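Local coordinates for 5-carboxymethyl-2-hydroxymuconate semialdehyde dehydrogenase (Thermus thermophilus, PDB 2D4E), which probably catalyses the NAD-dependent oxidation of 5-carboxymethyl-2-hydroxymuconate semialdehyde to the corresponding acid, at residues R90-I95 / F134-A139; A96-K101 / L212-L217; T180-P185 / D493-L498; A174-S179 / P202-K207. All coordinates share one frame; numbering follows the deposited sequence.

Following the chain from the N terminus, contact 1 closes first, bringing helix 85-101 against the last part of helix 118-136 and enclosing a nearly all-helical loop. Contact 2 opens from the residues that follow directly on the same first helix, so it crosses contact 1, and closes on the last part of helix 203-214. Within that span lies contact 4, which joins the first turns of helices 175-188 and 203-214. Contact 3 leaves helix 175-188 directly after contact 4's first segment and closes only at 493-498; it follows contact 1 in series and crosses both contacts 2 and 4. Together they tie the helical layer of the NAD-binding domain to the chain's C-terminal part.

Contact 1: residues R90-I95 / F134-A139; sequences RYLLRI and FYAEYA
Helix-helix packing in the NAD-binding domain of the aldehyde dehydrogenase fold brings Leu92 and Leu93 of helix 85-101 onto Ala136, in the last part of helix 118-136. The small alanine lets the backbones come close, with the CA atoms of Leu92 and Ala136 5.5 Å apart. Its methyl meets both leucines: Ala136 CB lies 3.7 Å from Leu92 CB and the same 3.7 Å from Leu93 CD2. The leucines differ in how they use their branches. Leu92 reaches past the methyl and sets CD1 against the backbone, 3.5 Å from Ala136 CA, while also touching the carbonyl carbon of Tyr135. Leu93, on the more exposed side, offers its CD2 end. In both, CG stands anti to the carbonyl carbon (chi1 -64° in Leu92, -69° in Leu93), which brings the branches of Leu92 to Tyr135 and Ala136 and the end of Leu93 to Ala136.

The buried side continues into helix 175-188, where Leu92 also touches Leu187 and Ala188, and Tyr135 packs on Ala184 and Pro185. Beside Leu93, at the more open edge, Glu137 forms a salt bridge with Lys89 and lies close to Glu137 of the second subunit, so the lysine probably offsets some of the repulsion, unless a proton is shared. The Tyr135 side chain turns away from helix 85-101, and its ring is covered on one face by its own neighbour: Phe134 CD2 sits 3.6 Å above the plane of the Tyr135 ring, over its centre.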
loop_
_atom_site.group_PDB
_atom_site.type_symbol
_atom_site.label_atom_id
_atom_site.label_comp_id
_atom_site.label_asym_id
_atom_site.label_seq_id
_atom_site.Cartn_x
_atom_site.Cartn_y
_atom_site.Cartn_z
ATOM N N ARG C 90 3.048 12.525 21.848
ATOM C CA ARG C 90 3.819 13.265 22.842
ATOM C C ARG C 90 4.074 12.389 24.064
ATOM O O ARG C 90 5.184 12.359 24.590
ATOM C CB ARG C 90 3.086 14.542 23.267
ATOM C CG ARG C 90 3.895 15.420 24.224
ATOM C CD ARG C 90 3.058 16.568 24.778
ATOM N NE ARG C 90 1.951 16.099 25.609
ATOM C CZ ARG C 90 2.097 15.503 26.789
ATOM N NH1 ARG C 90 3.311 15.294 27.288
ATOM N NH2 ARG C 90 1.028 15.128 27.477
ATOM N N TYR C 91 3.045 11.681 24.513
ATOM C CA TYR C 91 3.188 10.798 25.662
ATOM C C TYR C 91 4.206 9.682 25.414
ATOM O O TYR C 91 5.064 9.440 26.252
ATOM C CB TYR C 91 1.849 10.167 26.028
ATOM C CG TYR C 91 0.944 11.038 26.856
ATOM C CD1 TYR C 91 -0.291 11.443 26.369
ATOM C CD2 TYR C 91 1.295 11.402 28.155
ATOM C CE1 TYR C 91 -1.163 12.184 27.148
ATOM C CE2 TYR C 91 0.424 12.148 28.953
ATOM C CZ TYR C 91 -0.804 12.532 28.440
ATOM O OH TYR C 91 -1.681 13.253 29.211
ATOM N N LEU C 92 4.111 8.998 24.273
ATOM C CA LEU C 92 5.056 7.921 23.980
ATOM C C LEU C 92 6.490 8.444 23.987
ATOM O O LEU C 92 7.389 7.794 24.512
ATOM C CB LEU C 92 4.757 7.263 22.625
ATOM C CG LEU C 92 3.425 6.527 22.440
ATOM C CD1 LEU C 92 3.524 5.633 21.217
ATOM C CD2 LEU C 92 3.112 5.679 23.648
ATOM N N LEU C 93 6.700 9.616 23.400
ATOM C CA LEU C 93 8.030 10.215 23.369
ATOM C C LEU C 93 8.511 10.574 24.778
ATOM O O LEU C 93 9.709 10.520 25.070
ATOM C CB LEU C 93 8.028 11.464 22.485
ATOM C CG LEU C 93 7.849 11.184 20.992
ATOM C CD1 LEU C 93 7.846 12.503 20.231
ATOM C CD2 LEU C 93 8.976 10.273 20.501
ATOM N N ARG C 94 7.571 10.941 25.646
ATOM C CA ARG C 94 7.904 11.289 27.023
ATOM C C ARG C 94 8.306 10.020 27.774
ATOM O O ARG C 94 9.248 10.020 28.571
ATOM C CB ARG C 94 6.697 11.939 27.705
ATOM C CG ARG C 94 6.916 12.306 29.166
ATOM C CD ARG C 94 8.133 13.204 29.353
ATOM N NE ARG C 94 8.243 13.654 30.740
ATOM C CZ ARG C 94 9.369 14.077 31.308
ATOM N NH1 ARG C 94 10.501 14.110 30.611
ATOM N NH2 ARG C 94 9.360 14.461 32.580
ATOM N N ILE C 95 7.573 8.943 27.514
ATOM C CA ILE C 95 7.845 7.657 28.132
ATOM C C ILE C 95 9.231 7.176 27.701
ATOM O O ILE C 95 10.009 6.709 28.525
ATOM C CB ILE C 95 6.769 6.611 27.723
ATOM C CG1 ILE C 95 5.437 6.958 28.393
ATOM C CG2 ILE C 95 7.206 5.208 28.127
ATOM C CD1 ILE C 95 4.278 6.085 27.951
ATOM N N PHE C 134 9.609 4.523 18.429
ATOM C CA PHE C 134 9.216 3.963 17.141
ATOM C C PHE C 134 7.716 4.105 16.878
ATOM O O PHE C 134 7.304 4.738 15.907
ATOM C CB PHE C 134 9.610 2.485 17.088
ATOM C CG PHE C 134 9.212 1.787 15.819
ATOM C CD1 PHE C 134 9.801 2.126 14.604
ATOM C CD2 PHE C 134 8.255 0.776 15.842
ATOM C CE1 PHE C 134 9.449 1.467 13.427
ATOM C CE2 PHE C 134 7.893 0.110 14.668
ATOM C CZ PHE C 134 8.494 0.457 13.457
ATOM N N TYR C 135 6.895 3.520 17.744
ATOM C CA TYR C 135 5.455 3.589 17.551
ATOM C C TYR C 135 4.862 4.980 17.727
ATOM O O TYR C 135 3.746 5.243 17.283
ATOM C CB TYR C 135 4.750 2.585 18.462
ATOM C CG TYR C 135 4.867 1.174 17.940
ATOM C CD1 TYR C 135 5.738 0.254 18.531
ATOM C CD2 TYR C 135 4.128 0.767 16.830
ATOM C CE1 TYR C 135 5.865 -1.044 18.026
ATOM C CE2 TYR C 135 4.246 -0.524 16.315
ATOM C CZ TYR C 135 5.113 -1.423 16.919
ATOM O OH TYR C 135 5.200 -2.705 16.431
ATOM N N ALA C 136 5.615 5.873 18.360
ATOM C CA ALA C 136 5.147 7.236 18.555
ATOM C C ALA C 136 4.873 7.849 17.183
ATOM O O ALA C 136 3.956 8.658 17.022
ATOM C CB ALA C 136 6.204 8.058 19.299
ATOM N N GLU C 137 5.667 7.442 16.197
ATOM C CA GLU C 137 5.530 7.956 14.834
ATOM C C GLU C 137 4.408 7.309 14.010
ATOM O O GLU C 137 4.126 7.761 12.900
ATOM C CB GLU C 137 6.859 7.807 14.079
ATOM C CG GLU C 137 8.046 8.530 14.715
ATOM C CD GLU C 137 7.823 10.031 14.895
ATOM O OE1 GLU C 137 7.323 10.685 13.951
ATOM O OE2 GLU C 137 8.167 10.564 15.979
ATOM N N TYR C 138 3.782 6.255 14.533
ATOM C CA TYR C 138 2.687 5.594 13.815
ATOM C C TYR C 138 1.312 6.038 14.335
ATOM O O TYR C 138 0.293 5.834 13.673
ATOM C CB TYR C 138 2.800 4.067 13.923
ATOM C CG TYR C 138 3.914 3.469 13.091
ATOM C CD1 TYR C 138 5.244 3.593 13.480
ATOM C CD2 TYR C 138 3.637 2.815 11.892
ATOM C CE1 TYR C 138 6.279 3.082 12.692
ATOM C CE2 TYR C 138 4.660 2.302 11.097
ATOM C CZ TYR C 138 5.979 2.440 11.503
ATOM O OH TYR C 138 6.995 1.944 10.721
ATOM N N ALA C 139 1.293 6.645 15.519
ATOM C CA ALA C 139 0.050 7.104 16.128
ATOM C C ALA C 139 -0.791 7.980 15.191
ATOM O O ALA C 139 -2.004 7.786 15.066
ATOM C CB ALA C 139 0.355 7.864 17.429
#

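Contact 2: residues A96-K101 / L212-L217; sequences AELIEK and LKEADL
The carboxylate of Glu214 is the flat group here, with both methyls of Leu98 beneath one of its faces and Lys101 approaching at OE1. Leu98 CD2 is 3.6 Å from Glu214 OE1, and Leu98 CD1 lies 3.7 Å from Glu214 CG, so the leucine supports the acid's chain as well as its head. Lys101 NZ donates to Glu214 OE1 at 3.0 Å, a salt bridge taken on the syn lone pair. The two side chains meet at about a right angle: Glu214 runs straight, with CG anti to the backbone N (chi1 -175°), whereas the lysine bends at chi3 (77°) to bring its amine round. The other oxygen, OE2, is hydrogen-bonded to His102 NE2, so lysine and histidine hold the carboxylate between them and fix its rotation.

Deeper in, Leu98 CD1 rests 3.5 Å from Ala215 N and 3.9 Å from Ala215 CB. It thus covers the last turn of helix 203-214, which ends in a Schellman motif with Asp216 at positive phi. Replacing Glu214 by an alanine would probably leave Lys101 and His102 without their shared acceptor and uncover the methyls of Leu98. Apolar packing under the carboxylate and an ion pair at its oxygen together join the last turns of the two helices in a partly buried contact.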
loop_
_atom_site.group_PDB
_atom_site.type_symbol
_atom_site.label_atom_id
_atom_site.label_comp_id
_atom_site.label_asym_id
_atom_site.label_seq_id
_atom_site.Cartn_x
_atom_site.Cartn_y
_atom_site.Cartn_z
ATOM N N ALA C 96 9.535 7.305 26.411
ATOM C CA ALA C 96 10.831 6.892 25.881
ATOM C C ALA C 96 11.927 7.716 26.548
ATOM O O ALA C 96 12.994 7.200 26.896
ATOM C CB ALA C 96 10.871 7.097 24.377
ATOM N N GLU C 97 11.652 9.005 26.722
ATOM C CA GLU C 97 12.604 9.907 27.352
ATOM C C GLU C 97 12.864 9.490 28.800
ATOM O O GLU C 97 14.012 9.444 29.243
ATOM C CB GLU C 97 12.068 11.342 27.298
ATOM C CG GLU C 97 12.952 12.379 27.967
ATOM C CD GLU C 97 12.461 13.804 27.740
ATOM O OE1 GLU C 97 11.289 14.106 28.063
ATOM O OE2 GLU C 97 13.260 14.627 27.240
ATOM N N LEU C 98 11.797 9.176 29.530
ATOM C CA LEU C 98 11.919 8.771 30.928
ATOM C C LEU C 98 12.554 7.396 31.117
ATOM O O LEU C 98 13.217 7.153 32.127
ATOM C CB LEU C 98 10.554 8.834 31.615
ATOM C CG LEU C 98 10.038 10.270 31.791
ATOM C CD1 LEU C 98 8.656 10.260 32.427
ATOM C CD2 LEU C 98 11.024 11.064 32.654
ATOM N N ILE C 99 12.346 6.492 30.163
ATOM C CA ILE C 99 12.960 5.170 30.240
ATOM C C ILE C 99 14.477 5.392 30.149
ATOM O O ILE C 99 15.261 4.780 30.883
ATOM C CB ILE C 99 12.491 4.259 29.072
ATOM C CG1 ILE C 99 11.059 3.780 29.332
ATOM C CG2 ILE C 99 13.428 3.061 28.918
ATOM C CD1 ILE C 99 10.460 2.963 28.194
ATOM N N GLU C 100 14.880 6.288 29.256
ATOM C CA GLU C 100 16.292 6.599 29.086
ATOM C C GLU C 100 16.883 7.221 30.354
ATOM O O GLU C 100 18.023 6.926 30.726
ATOM C CB GLU C 100 16.482 7.542 27.892
ATOM C CG GLU C 100 16.193 6.873 26.548
ATOM C CD GLU C 100 16.121 7.849 25.377
ATOM O OE1 GLU C 100 15.854 7.389 24.245
ATOM O OE2 GLU C 100 16.324 9.065 25.579
ATOM N N LYS C 101 16.099 8.063 31.026
ATOM C CA LYS C 101 16.561 8.727 32.239
ATOM C C LYS C 101 16.734 7.748 33.393
ATOM O O LYS C 101 17.589 7.939 34.258
ATOM C CB LYS C 101 15.587 9.834 32.660
ATOM C CG LYS C 101 16.229 10.866 33.579
ATOM C CD LYS C 101 15.223 11.840 34.180
ATOM C CE LYS C 101 14.438 11.193 35.312
ATOM N NZ LYS C 101 13.604 12.178 36.058
ATOM N N LEU C 212 5.605 5.368 33.697
ATOM C CA LEU C 212 4.433 5.823 32.960
ATOM C C LEU C 212 3.654 6.834 33.791
ATOM O O LEU C 212 3.005 7.723 33.243
ATOM C CB LEU C 212 3.535 4.649 32.568
ATOM C CG LEU C 212 3.828 4.112 31.159
ATOM C CD1 LEU C 212 5.288 3.662 31.063
ATOM C CD2 LEU C 212 2.888 2.968 30.830
ATOM N N LYS C 213 3.721 6.705 35.114
ATOM C CA LYS C 213 3.031 7.650 35.980
ATOM C C LYS C 213 3.821 8.956 35.981
ATOM O O LYS C 213 3.245 10.037 36.073
ATOM C CB LYS C 213 2.915 7.116 37.410
ATOM C CG LYS C 213 2.278 8.112 38.379
ATOM C CD LYS C 213 2.178 7.546 39.787
ATOM C CE LYS C 213 1.734 8.605 40.801
ATOM N NZ LYS C 213 0.382 9.162 40.497
ATOM N N GLU C 214 5.144 8.853 35.879
ATOM C CA GLU C 214 5.980 10.043 35.847
ATOM C C GLU C 214 5.742 10.778 34.528
ATOM O O GLU C 214 5.950 11.991 34.436
ATOM C CB GLU C 214 7.464 9.679 35.979
ATOM C CG GLU C 214 8.376 10.904 36.065
ATOM C CD GLU C 214 9.856 10.559 36.168
ATOM O OE1 GLU C 214 10.680 11.495 36.232
ATOM O OE2 GLU C 214 10.204 9.362 36.184
ATOM N N ALA C 215 5.311 10.038 33.507
ATOM C CA ALA C 215 5.036 10.623 32.198
ATOM C C ALA C 215 3.649 11.253 32.245
ATOM O O ALA C 215 3.220 11.910 31.301
ATOM C CB ALA C 215 5.092 9.551 31.109
ATOM N N ASP C 216 2.960 11.027 33.360
ATOM C CA ASP C 216 1.624 11.563 33.612
ATOM C C ASP C 216 0.508 11.055 32.692
ATOM O O ASP C 216 -0.380 11.815 32.305
ATOM C CB ASP C 216 1.673 13.099 33.591
ATOM C CG ASP C 216 0.377 13.738 34.075
ATOM O OD1 ASP C 216 -0.205 13.244 35.065
ATOM O OD2 ASP C 216 -0.054 14.745 33.470
ATOM N N LEU C 217 0.545 9.772 32.343
ATOM C CA LEU C 217 -0.512 9.209 31.505
ATOM C C LEU C 217 -1.813 9.358 32.286
ATOM O O LEU C 217 -1.809 9.302 33.515
ATOM C CB LEU C 217 -0.279 7.721 31.239
ATOM C CG LEU C 217 0.637 7.228 30.116
ATOM C CD1 LEU C 217 0.548 5.699 30.061
ATOM C CD2 LEU C 217 0.217 7.827 28.775
#

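Contact 3: residues T180-P185 / D493-L498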
loop_
_atom_site.group_PDB
_atom_site.type_symbol
_atom_site.label_atom_id
_atom_site.label_comp_id
_atom_site.label_asym_id
_atom_site.label_seq_id
_atom_site.Cartn_x
_atom_site.Cartn_y
_atom_site.Cartn_z
ATOM N N THR C 180 7.075 -3.794 26.691
ATOM C CA THR C 180 6.984 -2.528 25.962
ATOM C C THR C 180 6.737 -2.772 24.479
ATOM O O THR C 180 6.204 -1.904 23.785
ATOM C CB THR C 180 8.261 -1.667 26.125
ATOM O OG1 THR C 180 9.399 -2.379 25.620
ATOM C CG2 THR C 180 8.478 -1.320 27.593
ATOM N N TRP C 181 7.118 -3.956 24.004
ATOM C CA TRP C 181 6.914 -4.345 22.608
ATOM C C TRP C 181 5.411 -4.336 22.278
ATOM O O TRP C 181 5.017 -4.085 21.138
ATOM C CB TRP C 181 7.477 -5.755 22.376
ATOM C CG TRP C 181 7.320 -6.301 20.970
ATOM C CD1 TRP C 181 6.755 -7.497 20.615
ATOM C CD2 TRP C 181 7.761 -5.690 19.749
ATOM N NE1 TRP C 181 6.820 -7.664 19.256
ATOM C CE2 TRP C 181 7.430 -6.572 18.698
ATOM C CE3 TRP C 181 8.403 -4.478 19.442
ATOM C CZ2 TRP C 181 7.719 -6.286 17.357
ATOM C CZ3 TRP C 181 8.691 -4.193 18.107
ATOM C CH2 TRP C 181 8.348 -5.093 17.082
ATOM N N ARG C 182 4.580 -4.604 23.281
ATOM C CA ARG C 182 3.129 -4.641 23.091
ATOM C C ARG C 182 2.436 -3.377 23.605
ATOM O O ARG C 182 1.458 -2.897 23.014
ATOM C CB ARG C 182 2.545 -5.852 23.816
ATOM C CG ARG C 182 3.273 -7.160 23.534
ATOM C CD ARG C 182 3.059 -7.655 22.109
ATOM N NE ARG C 182 3.216 -9.108 22.066
ATOM C CZ ARG C 182 2.523 -9.917 21.271
ATOM N NH1 ARG C 182 1.631 -9.419 20.424
ATOM N NH2 ARG C 182 2.728 -11.227 21.322
ATOM N N ILE C 183 2.945 -2.849 24.713
ATOM C CA ILE C 183 2.392 -1.652 25.321
ATOM C C ILE C 183 2.483 -0.440 24.402
ATOM O O ILE C 183 1.520 0.308 24.249
ATOM C CB ILE C 183 3.121 -1.322 26.639
ATOM C CG1 ILE C 183 2.935 -2.475 27.636
ATOM C CG2 ILE C 183 2.600 -0.002 27.204
ATOM C CD1 ILE C 183 3.853 -2.387 28.849
ATOM N N ALA C 184 3.646 -0.248 23.794
ATOM C CA ALA C 184 3.863 0.884 22.906
ATOM C C ALA C 184 2.846 0.938 21.760
ATOM O O ALA C 184 2.192 1.958 21.555
ATOM C CB ALA C 184 5.294 0.849 22.362
ATOM N N PRO C 185 2.699 -0.155 20.992
ATOM C CA PRO C 185 1.712 -0.059 19.914
ATOM C C PRO C 185 0.284 0.084 20.442
ATOM O O PRO C 185 -0.510 0.848 19.899
ATOM C CB PRO C 185 1.935 -1.351 19.113
ATOM C CG PRO C 185 2.530 -2.305 20.118
ATOM C CD PRO C 185 3.460 -1.415 20.908
ATOM N N ASP C 493 -3.248 -4.320 12.300
ATOM C CA ASP C 493 -4.274 -5.314 12.029
ATOM C C ASP C 493 -4.833 -5.967 13.274
ATOM O O ASP C 493 -5.942 -6.503 13.253
ATOM C CB ASP C 493 -3.738 -6.373 11.070
ATOM C CG ASP C 493 -3.878 -5.950 9.625
ATOM O OD1 ASP C 493 -5.034 -5.917 9.138
ATOM O OD2 ASP C 493 -2.843 -5.635 8.989
ATOM N N PHE C 494 -4.074 -5.922 14.361
ATOM C CA PHE C 494 -4.544 -6.506 15.605
ATOM C C PHE C 494 -5.124 -5.467 16.555
ATOM O O PHE C 494 -6.197 -5.673 17.114
ATOM C CB PHE C 494 -3.416 -7.267 16.314
ATOM C CG PHE C 494 -3.775 -7.717 17.708
ATOM C CD1 PHE C 494 -3.348 -6.994 18.820
ATOM C CD2 PHE C 494 -4.560 -8.849 17.907
ATOM C CE1 PHE C 494 -3.696 -7.394 20.116
ATOM C CE2 PHE C 494 -4.919 -9.261 19.196
ATOM C CZ PHE C 494 -4.485 -8.529 20.306
ATOM N N TYR C 495 -4.422 -4.349 16.721
ATOM C CA TYR C 495 -4.853 -3.307 17.645
ATOM C C TYR C 495 -5.978 -2.386 17.184
ATOM O O TYR C 495 -6.507 -1.623 17.990
ATOM C CB TYR C 495 -3.652 -2.452 18.069
ATOM C CG TYR C 495 -2.557 -3.235 18.772
ATOM C CD1 TYR C 495 -1.385 -3.599 18.099
ATOM C CD2 TYR C 495 -2.703 -3.631 20.105
ATOM C CE1 TYR C 495 -0.383 -4.338 18.741
ATOM C CE2 TYR C 495 -1.711 -4.371 20.753
ATOM C CZ TYR C 495 -0.560 -4.719 20.068
ATOM O OH TYR C 495 0.410 -5.452 20.708
ATOM N N THR C 496 -6.343 -2.448 15.905
ATOM C CA THR C 496 -7.412 -1.598 15.393
ATOM C C THR C 496 -8.433 -2.404 14.603
ATOM O O THR C 496 -8.187 -3.556 14.255
ATOM C CB THR C 496 -6.861 -0.471 14.472
ATOM O OG1 THR C 496 -6.357 -1.036 13.255
ATOM C CG2 THR C 496 -5.746 0.295 15.165
ATOM N N ASP C 497 -9.586 -1.791 14.336
ATOM C CA ASP C 497 -10.656 -2.427 13.568
ATOM C C ASP C 497 -10.849 -1.688 12.251
ATOM O O ASP C 497 -10.865 -0.452 12.226
ATOM C CB ASP C 497 -11.994 -2.377 14.312
ATOM C CG ASP C 497 -12.014 -3.238 15.559
ATOM O OD1 ASP C 497 -11.445 -4.350 15.533
ATOM O OD2 ASP C 497 -12.625 -2.800 16.558
ATOM N N LEU C 498 -10.999 -2.443 11.164
ATOM C CA LEU C 498 -11.232 -1.851 9.856
ATOM C C LEU C 498 -12.718 -1.529 9.744
ATOM O O LEU C 498 -13.562 -2.210 10.332
ATOM C CB LEU C 498 -10.835 -2.819 8.734
ATOM C CG LEU C 498 -9.351 -2.874 8.346
ATOM C CD1 LEU C 498 -9.071 -4.142 7.539
ATOM C CD2 LEU C 498 -8.983 -1.622 7.550
#
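A buried contact of a tyrosine with a helix joins the C-terminal helix 488-495 to helix 175-188 of the NAD-binding, Rossmann-like domain of the aldehyde dehydrogenase fold: Tyr495 leans on Arg182 and Pro185. Helix 175-188 packs against the domain's parallel sheet, and Tyr495 also touches Val166 and Thr246 on strands 166-169 and 244-248. With chi1 at -60° its CG lies beside the backbone N, and the ring reaches across to the helix. Pro185 meets the ring obliquely through CB and CG, each 3.8 Å from Tyr495 CE1. At the far end, Tyr495 OH comes 3.6 Å from Arg182 O and 3.7 Å from Arg182 CD, at the edge of the guanidinium and near its plane; guanidinium and ring planes stand 80° apart.

Neither approach is a hydrogen bond. Both side chains are instead tied to Glu486 OE2, which is hydrogen-bonded to Tyr495 OH and forms a salt bridge with Arg182 NH1, while Arg182 NH2 pairs with Glu271. Two acids thus probably balance the buried guanidinium; the Arg182 side chain comes within about 6 Å of the bound NAD, nearest atoms. A leucine in place of Tyr495 would probably deprive Glu486 of one hydrogen bond and remove the ring carbons that touch Pro185. Beyond the tyrosine the chain becomes strand 496-504, paired with 154-162, probably the oligomerisation arm of this family, and Leu498 O accepts a hydrogen bond from Arg485 of the third subunit. Phe494 CD1 backs the ring too, 3.5 Å above the Tyr495 plane, over its centre.

Contact 4: residues A174-S179 / P202-K207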
loop_
_atom_site.group_PDB
_atom_site.type_symbol
_atom_site.label_atom_id
_atom_site.label_comp_id
_atom_site.label_asym_id
_atom_site.label_seq_id
_atom_site.Cartn_x
_atom_site.Cartn_y
_atom_site.Cartn_z
ATOM N N ALA C 174 12.724 -11.538 29.336
ATOM C CA ALA C 174 13.042 -10.147 28.992
ATOM C C ALA C 174 11.840 -9.239 29.276
ATOM O O ALA C 174 11.227 -8.698 28.356
ATOM C CB ALA C 174 13.442 -10.056 27.518
ATOM N N PRO C 175 11.514 -9.043 30.565
ATOM C CA PRO C 175 10.402 -8.227 31.068
ATOM C C PRO C 175 10.166 -6.872 30.412
ATOM O O PRO C 175 9.086 -6.616 29.886
ATOM C CB PRO C 175 10.721 -8.094 32.556
ATOM C CG PRO C 175 11.383 -9.386 32.858
ATOM C CD PRO C 175 12.320 -9.555 31.686
ATOM N N LEU C 176 11.167 -6.000 30.449
ATOM C CA LEU C 176 11.011 -4.669 29.869
ATOM C C LEU C 176 10.831 -4.664 28.355
ATOM O O LEU C 176 9.885 -4.070 27.839
ATOM C CB LEU C 176 12.204 -3.782 30.233
ATOM C CG LEU C 176 12.021 -2.315 29.839
ATOM C CD1 LEU C 176 10.904 -1.697 30.678
ATOM C CD2 LEU C 176 13.318 -1.556 30.045
ATOM N N MET C 177 11.742 -5.319 27.643
ATOM C CA MET C 177 11.683 -5.358 26.182
ATOM C C MET C 177 10.417 -6.001 25.628
ATOM O O MET C 177 9.781 -5.459 24.728
ATOM C CB MET C 177 12.913 -6.087 25.627
ATOM C CG MET C 177 12.894 -6.351 24.129
ATOM S SD MET C 177 12.776 -4.862 23.136
ATOM C CE MET C 177 11.522 -5.355 21.949
ATOM N N LEU C 178 10.045 -7.152 26.172
ATOM C CA LEU C 178 8.869 -7.853 25.687
ATOM C C LEU C 178 7.527 -7.244 26.087
ATOM O O LEU C 178 6.533 -7.446 25.397
ATOM C CB LEU C 178 8.941 -9.317 26.113
ATOM C CG LEU C 178 10.207 -10.013 25.595
ATOM C CD1 LEU C 178 10.195 -11.460 26.026
ATOM C CD2 LEU C 178 10.285 -9.904 24.079
ATOM N N SER C 179 7.482 -6.499 27.186
ATOM C CA SER C 179 6.218 -5.891 27.588
ATOM C C SER C 179 6.016 -4.588 26.821
ATOM O O SER C 179 4.919 -4.319 26.339
ATOM C CB SER C 179 6.175 -5.633 29.101
ATOM O OG SER C 179 7.114 -4.646 29.497
ATOM N N PRO C 202 8.985 -9.996 38.286
ATOM C CA PRO C 202 7.978 -8.937 38.404
ATOM C C PRO C 202 8.417 -7.493 38.610
ATOM O O PRO C 202 7.707 -6.567 38.219
ATOM C CB PRO C 202 7.144 -9.420 39.576
ATOM C CG PRO C 202 8.215 -9.927 40.502
ATOM C CD PRO C 202 9.158 -10.692 39.576
ATOM N N PHE C 203 9.579 -7.298 39.220
ATOM C CA PHE C 203 10.065 -5.957 39.547
ATOM C C PHE C 203 10.098 -4.888 38.461
ATOM O O PHE C 203 9.589 -3.785 38.664
ATOM C CB PHE C 203 11.441 -6.076 40.202
ATOM C CG PHE C 203 11.434 -6.928 41.430
ATOM C CD1 PHE C 203 12.412 -7.894 41.629
ATOM C CD2 PHE C 203 10.408 -6.809 42.362
ATOM C CE1 PHE C 203 12.364 -8.736 42.739
ATOM C CE2 PHE C 203 10.352 -7.645 43.470
ATOM C CZ PHE C 203 11.331 -8.610 43.657
ATOM N N THR C 204 10.701 -5.200 37.322
ATOM C CA THR C 204 10.800 -4.241 36.232
ATOM C C THR C 204 9.447 -3.648 35.802
ATOM O O THR C 204 9.373 -2.480 35.425
ATOM C CB THR C 204 11.480 -4.888 35.010
ATOM O OG1 THR C 204 12.781 -5.360 35.387
ATOM C CG2 THR C 204 11.613 -3.882 33.876
ATOM N N ALA C 205 8.386 -4.447 35.858
ATOM C CA ALA C 205 7.063 -3.975 35.460
ATOM C C ALA C 205 6.540 -2.897 36.415
ATOM O O ALA C 205 5.977 -1.895 35.980
ATOM C CB ALA C 205 6.084 -5.151 35.393
ATOM N N THR C 206 6.714 -3.102 37.714
ATOM C CA THR C 206 6.265 -2.106 38.681
ATOM C C THR C 206 7.054 -0.818 38.456
ATOM O O THR C 206 6.515 0.283 38.584
ATOM C CB THR C 206 6.464 -2.601 40.129
ATOM O OG1 THR C 206 5.389 -3.486 40.481
ATOM C CG2 THR C 206 6.506 -1.428 41.101
ATOM N N LYS C 207 8.329 -0.961 38.102
ATOM C CA LYS C 207 9.181 0.192 37.836
ATOM C C LYS C 207 8.674 0.933 36.593
ATOM O O LYS C 207 8.624 2.169 36.560
ATOM C CB LYS C 207 10.629 -0.263 37.619
ATOM C CG LYS C 207 11.607 0.876 37.361
ATOM C CD LYS C 207 11.692 1.840 38.544
ATOM C CE LYS C 207 12.722 2.925 38.277
ATOM N NZ LYS C 207 12.952 3.796 39.461
#
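Pro175, the first residue of helix 175-188 after the N-cap Ala174, faces Thr204 near the start of helix 203-214, with Pro175 CB 4.1 Å from Thr204 CB. Next comes Leu176, whose CB lies 3.7 Å from Thr204 CG2 and whose CD1 touches the same methyl at 3.9 Å. The two side chains cross at about a right angle. Thr204 turns its methyl to the leucine because CG2 is anti to the backbone N, leaving OG1 beside that nitrogen (chi1 -58°). The backbone N of Leu176 is hydrogen-bonded to Glu110 OE2, and the Glu110 side chain also touches both Pro175 and Thr204. Leu178 takes no part across the contact but touches the bound NAD. Ser179 closes the first turn: its OG donates to Pro175 O at 2.8 Å, and its N reaches the same oxygen at 3.1 Å from the opposite face of the carbonyl plane.

These helices belong to consecutive beta-alpha-beta crossovers of the Rossmann-like domain, linked through strand 193-196. Across the interface the touch is carbon on carbon, while Pro175 O is held by Ser179 and Leu176 N by Glu110, so shape rather than charge joins the two helix starts beside the cofactor pocket.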